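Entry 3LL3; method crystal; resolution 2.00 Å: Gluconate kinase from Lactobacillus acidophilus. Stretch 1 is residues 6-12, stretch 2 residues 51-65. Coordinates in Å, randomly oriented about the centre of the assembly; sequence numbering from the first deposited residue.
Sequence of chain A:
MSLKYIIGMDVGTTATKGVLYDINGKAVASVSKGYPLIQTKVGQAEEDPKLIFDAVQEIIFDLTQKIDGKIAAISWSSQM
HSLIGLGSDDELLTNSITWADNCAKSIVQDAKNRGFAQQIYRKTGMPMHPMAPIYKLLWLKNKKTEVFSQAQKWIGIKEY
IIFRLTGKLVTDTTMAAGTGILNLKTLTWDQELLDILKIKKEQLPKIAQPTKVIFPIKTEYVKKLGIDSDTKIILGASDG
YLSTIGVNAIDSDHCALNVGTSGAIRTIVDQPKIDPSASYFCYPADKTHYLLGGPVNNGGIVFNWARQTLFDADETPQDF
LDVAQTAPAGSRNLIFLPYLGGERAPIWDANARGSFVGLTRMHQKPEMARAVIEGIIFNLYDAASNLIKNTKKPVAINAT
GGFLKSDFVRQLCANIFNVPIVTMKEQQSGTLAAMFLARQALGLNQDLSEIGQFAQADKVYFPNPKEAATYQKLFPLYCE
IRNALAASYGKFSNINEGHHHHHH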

# COMPACT_ATOMS: atom_id res chain seq x y z
N ILE A 6 -44.09 14.12 21.51
CA ILE A 6 -42.86 14.90 21.47
C ILE A 6 -42.20 14.68 20.13
O ILE A 6 -42.10 13.55 19.66
CB ILE A 6 -41.90 14.46 22.57
CG1 ILE A 6 -42.46 14.81 23.95
CG2 ILE A 6 -40.51 15.08 22.35
CD1 ILE A 6 -41.70 14.15 25.09
N ILE A 7 -41.74 15.75 19.50
CA ILE A 7 -40.99 15.62 18.26
C ILE A 7 -39.52 15.85 18.52
O ILE A 7 -39.14 16.82 19.19
CB ILE A 7 -41.49 16.59 17.18
CG1 ILE A 7 -42.93 16.28 16.81
CG2 ILE A 7 -40.62 16.51 15.96
CD1 ILE A 7 -43.52 17.30 15.85
N GLY A 8 -38.68 14.94 18.03
CA GLY A 8 -37.25 15.12 18.09
C GLY A 8 -36.76 15.41 16.69
O GLY A 8 -37.10 14.69 15.75
N MSE A 9 -35.99 16.48 16.55
CA MSE A 9 -35.50 16.92 15.25
C MSE A 9 -34.00 16.71 15.19
O MSE A 9 -33.31 16.91 16.19
CB MSE A 9 -35.78 18.41 15.07
CG MSE A 9 -37.26 18.77 15.17
SE MSE A 9 -38.23 18.14 13.60
CE MSE A 9 -37.49 19.33 12.23
N ASP A 10 -33.50 16.35 14.02
CA ASP A 10 -32.08 16.13 13.82
C ASP A 10 -31.64 16.93 12.60
O ASP A 10 -31.88 16.52 11.46
CB ASP A 10 -31.85 14.65 13.59
CG ASP A 10 -30.39 14.32 13.37
OD1 ASP A 10 -29.54 14.73 14.20
OD2 ASP A 10 -30.09 13.61 12.37
N VAL A 11 -31.00 18.06 12.83
CA VAL A 11 -30.67 18.98 11.76
C VAL A 11 -29.27 18.67 11.24
O VAL A 11 -28.27 19.23 11.71
CB VAL A 11 -30.81 20.47 12.21
CG1 VAL A 11 -30.70 21.40 11.02
CG2 VAL A 11 -32.14 20.68 12.92
N GLY A 12 -29.21 17.77 10.27
CA GLY A 12 -27.93 17.34 9.75
C GLY A 12 -27.50 18.12 8.53
O GLY A 12 -28.25 18.95 8.03
N LEU A 51 -33.61 27.50 3.32
CA LEU A 51 -34.01 26.16 2.87
C LEU A 51 -34.11 25.19 4.03
O LEU A 51 -35.06 24.41 4.12
CB LEU A 51 -33.03 25.62 1.83
CG LEU A 51 -33.28 26.06 0.39
CD1 LEU A 51 -33.64 27.54 0.34
CD2 LEU A 51 -32.08 25.77 -0.49
N ILE A 52 -33.12 25.22 4.91
CA ILE A 52 -33.13 24.33 6.06
C ILE A 52 -34.35 24.61 6.92
O ILE A 52 -35.06 23.69 7.33
CB ILE A 52 -31.84 24.46 6.90
CG1 ILE A 52 -30.65 23.94 6.10
CG2 ILE A 52 -32.00 23.71 8.21
CD1 ILE A 52 -29.33 23.96 6.85
N PHE A 53 -34.60 25.90 7.18
CA PHE A 53 -35.75 26.27 7.99
C PHE A 53 -37.08 25.89 7.33
O PHE A 53 -38.01 25.47 8.01
CB PHE A 53 -35.74 27.75 8.35
CG PHE A 53 -36.92 28.16 9.18
CD1 PHE A 53 -37.95 28.89 8.63
CD2 PHE A 53 -37.01 27.78 10.51
CE1 PHE A 53 -39.05 29.25 9.40
CE2 PHE A 53 -38.10 28.13 11.28
CZ PHE A 53 -39.12 28.87 10.73
N ASP A 54 -37.16 26.04 6.01
CA ASP A 54 -38.33 25.58 5.26
C ASP A 54 -38.53 24.06 5.42
O ASP A 54 -39.64 23.59 5.64
CB ASP A 54 -38.20 25.94 3.77
CG ASP A 54 -38.40 27.44 3.50
OD1 ASP A 54 -38.73 28.19 4.44
OD2 ASP A 54 -38.22 27.86 2.34
N ALA A 55 -37.45 23.29 5.31
CA ALA A 55 -37.55 21.84 5.53
C ALA A 55 -38.07 21.57 6.94
O ALA A 55 -38.93 20.72 7.14
CB ALA A 55 -36.21 21.16 5.30
N VAL A 56 -37.57 22.32 7.91
CA VAL A 56 -37.98 22.18 9.30
C VAL A 56 -39.48 22.39 9.50
O VAL A 56 -40.13 21.60 10.19
CB VAL A 56 -37.20 23.16 10.22
CG1 VAL A 56 -37.89 23.30 11.54
CG2 VAL A 56 -35.78 22.66 10.42
N GLN A 57 -40.04 23.43 8.90
CA GLN A 57 -41.48 23.68 9.05
C GLN A 57 -42.28 22.56 8.41
O GLN A 57 -43.32 22.15 8.92
CB GLN A 57 -41.90 24.98 8.38
CG GLN A 57 -41.17 26.20 8.86
CD GLN A 57 -41.55 27.41 8.03
OE1 GLN A 57 -40.73 27.94 7.28
NE2 GLN A 57 -42.80 27.81 8.13
N GLU A 58 -41.80 22.12 7.26
CA GLU A 58 -42.47 21.12 6.46
C GLU A 58 -42.49 19.79 7.22
O GLU A 58 -43.54 19.15 7.35
CB GLU A 58 -41.73 20.98 5.14
CG GLU A 58 -42.58 20.52 3.99
CD GLU A 58 -41.79 20.51 2.69
OE1 GLU A 58 -41.00 21.45 2.47
OE2 GLU A 58 -41.96 19.55 1.91
N ILE A 59 -41.34 19.39 7.73
CA ILE A 59 -41.24 18.18 8.53
C ILE A 59 -42.19 18.20 9.73
O ILE A 59 -42.97 17.26 9.92
CB ILE A 59 -39.79 17.92 8.98
CG1 ILE A 59 -38.95 17.48 7.78
CG2 ILE A 59 -39.73 16.87 10.07
CD1 ILE A 59 -37.46 17.60 8.00
N ILE A 60 -42.15 19.27 10.51
CA ILE A 60 -43.00 19.36 11.69
C ILE A 60 -44.49 19.30 11.33
O ILE A 60 -45.27 18.59 11.97
CB ILE A 60 -42.70 20.61 12.51
CG1 ILE A 60 -41.26 20.54 13.02
CG2 ILE A 60 -43.71 20.77 13.65
CD1 ILE A 60 -40.78 21.81 13.69
N PHE A 61 -44.87 20.02 10.29
CA PHE A 61 -46.26 20.00 9.86
C PHE A 61 -46.71 18.58 9.48
O PHE A 61 -47.75 18.11 9.95
CB PHE A 61 -46.49 20.97 8.70
CG PHE A 61 -47.91 21.01 8.21
CD1 PHE A 61 -48.91 21.53 9.01
CD2 PHE A 61 -48.24 20.54 6.95
CE1 PHE A 61 -50.23 21.57 8.56
CE2 PHE A 61 -49.55 20.58 6.50
CZ PHE A 61 -50.54 21.09 7.31
N ASP A 62 -45.92 17.90 8.64
CA ASP A 62 -46.26 16.56 8.19
C ASP A 62 -46.46 15.59 9.35
O ASP A 62 -47.37 14.76 9.34
CB ASP A 62 -45.19 16.02 7.25
CG ASP A 62 -45.21 16.69 5.90
OD1 ASP A 62 -46.03 17.62 5.73
OD2 ASP A 62 -44.43 16.29 5.02
N LEU A 63 -45.59 15.71 10.35
CA LEU A 63 -45.71 14.88 11.55
C LEU A 63 -47.02 15.13 12.30
O LEU A 63 -47.71 14.19 12.68
CB LEU A 63 -44.50 15.11 12.48
CG LEU A 63 -43.18 14.55 11.95
CD1 LEU A 63 -42.01 14.89 12.88
CD2 LEU A 63 -43.27 13.03 11.73
N THR A 64 -47.36 16.40 12.51
CA THR A 64 -48.58 16.73 13.25
C THR A 64 -49.84 16.31 12.49
O THR A 64 -50.89 16.09 13.09
CB THR A 64 -48.67 18.23 13.56
OG1 THR A 64 -48.78 18.98 12.34
CG2 THR A 64 -47.44 18.68 14.34
N GLN A 65 -49.73 16.22 11.16
CA GLN A 65 -50.84 15.80 10.32
C GLN A 65 -51.16 14.32 10.55
O GLN A 65 -52.26 13.86 10.28
CB GLN A 65 -50.50 16.01 8.84
CG GLN A 65 -50.51 17.46 8.41
CD GLN A 65 -51.88 18.09 8.52
OE1 GLN A 65 -52.32 18.47 9.61
NE2 GLN A 65 -52.58 18.19 7.39

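Strand 6-11 packs against helix 51-65 mainly through apolar side chains, with no hydrogen bond between the two segments. The N-to-C directions lie at 150°, so the pair is closer to antiparallel than to crossed, and residues that ascend along the strand meet residues that descend along the helix: Ile7 lies nearest Ile60, Met9 nearest Val56 and Val11 nearest Ile52, with CA-CA separations of 7.8, 8.3 and 8.2 Å. Axes that approach no closer than 10.4 Å leave room for a layer of aliphatic side chains, and the contact buries 356 Å² in total.

The alternation of the strand decides which residues take part. Ile6 is out of reach of the helix, whereas Ile7 directs its CA-CB bond toward it. In the m,t rotamer Ile7 meets neighbours spread over about one turn of the helix: its CG2 lies 3.7 Å from CD1 of Leu63, and its CD1 lies 4.1 Å from CG2 of Ile60. The methyl of Thr64 sits at the margin of this cluster. The hydroxyl of Thr64 is engaged within the helix instead, where OG1 donates a hydrogen bond to the carbonyl O of Phe61 at 2.7 Å.

Gly8 has no side chain and makes no contact with the helix; a CB modelled there would point away from it. Met9, present as selenomethionine, returns to the helical face and has the largest covered area of any residue in the contact. All three of its chi angles are in the m well, and the folded chain places SE 3.9 Å from CG1 of Ile60 while the terminal CE reaches CG1 of Val56 and CG2 of Ile59, each at 4.0 Å. CE also lies 4.0 Å from the carbonyl O of Val56, so the methyl rests close to the helix backbone. That oxygen remains bonded within the helix, accepting from the N of Ile60 at 3.1 Å.

Asp10 again lies out of reach of the helix, and both its carboxylate oxygens are hydrogen-bonded elsewhere in the structure. Val11 then completes the inward series. Its CG1 packs 3.9 Å from CG2 of Ile52, a single pairing between two branched side chains whose CA-CB bonds point toward each other's segment. Beyond it the strand gives way at Gly12, whose N makes a weak hydrogen bond to the O of Asp10 at 3.2 Å. The three inward residues, spaced two apart, thus match helix positions 60, 56 and 52, spaced four apart, roughly one turn of helix for every two residues of strand.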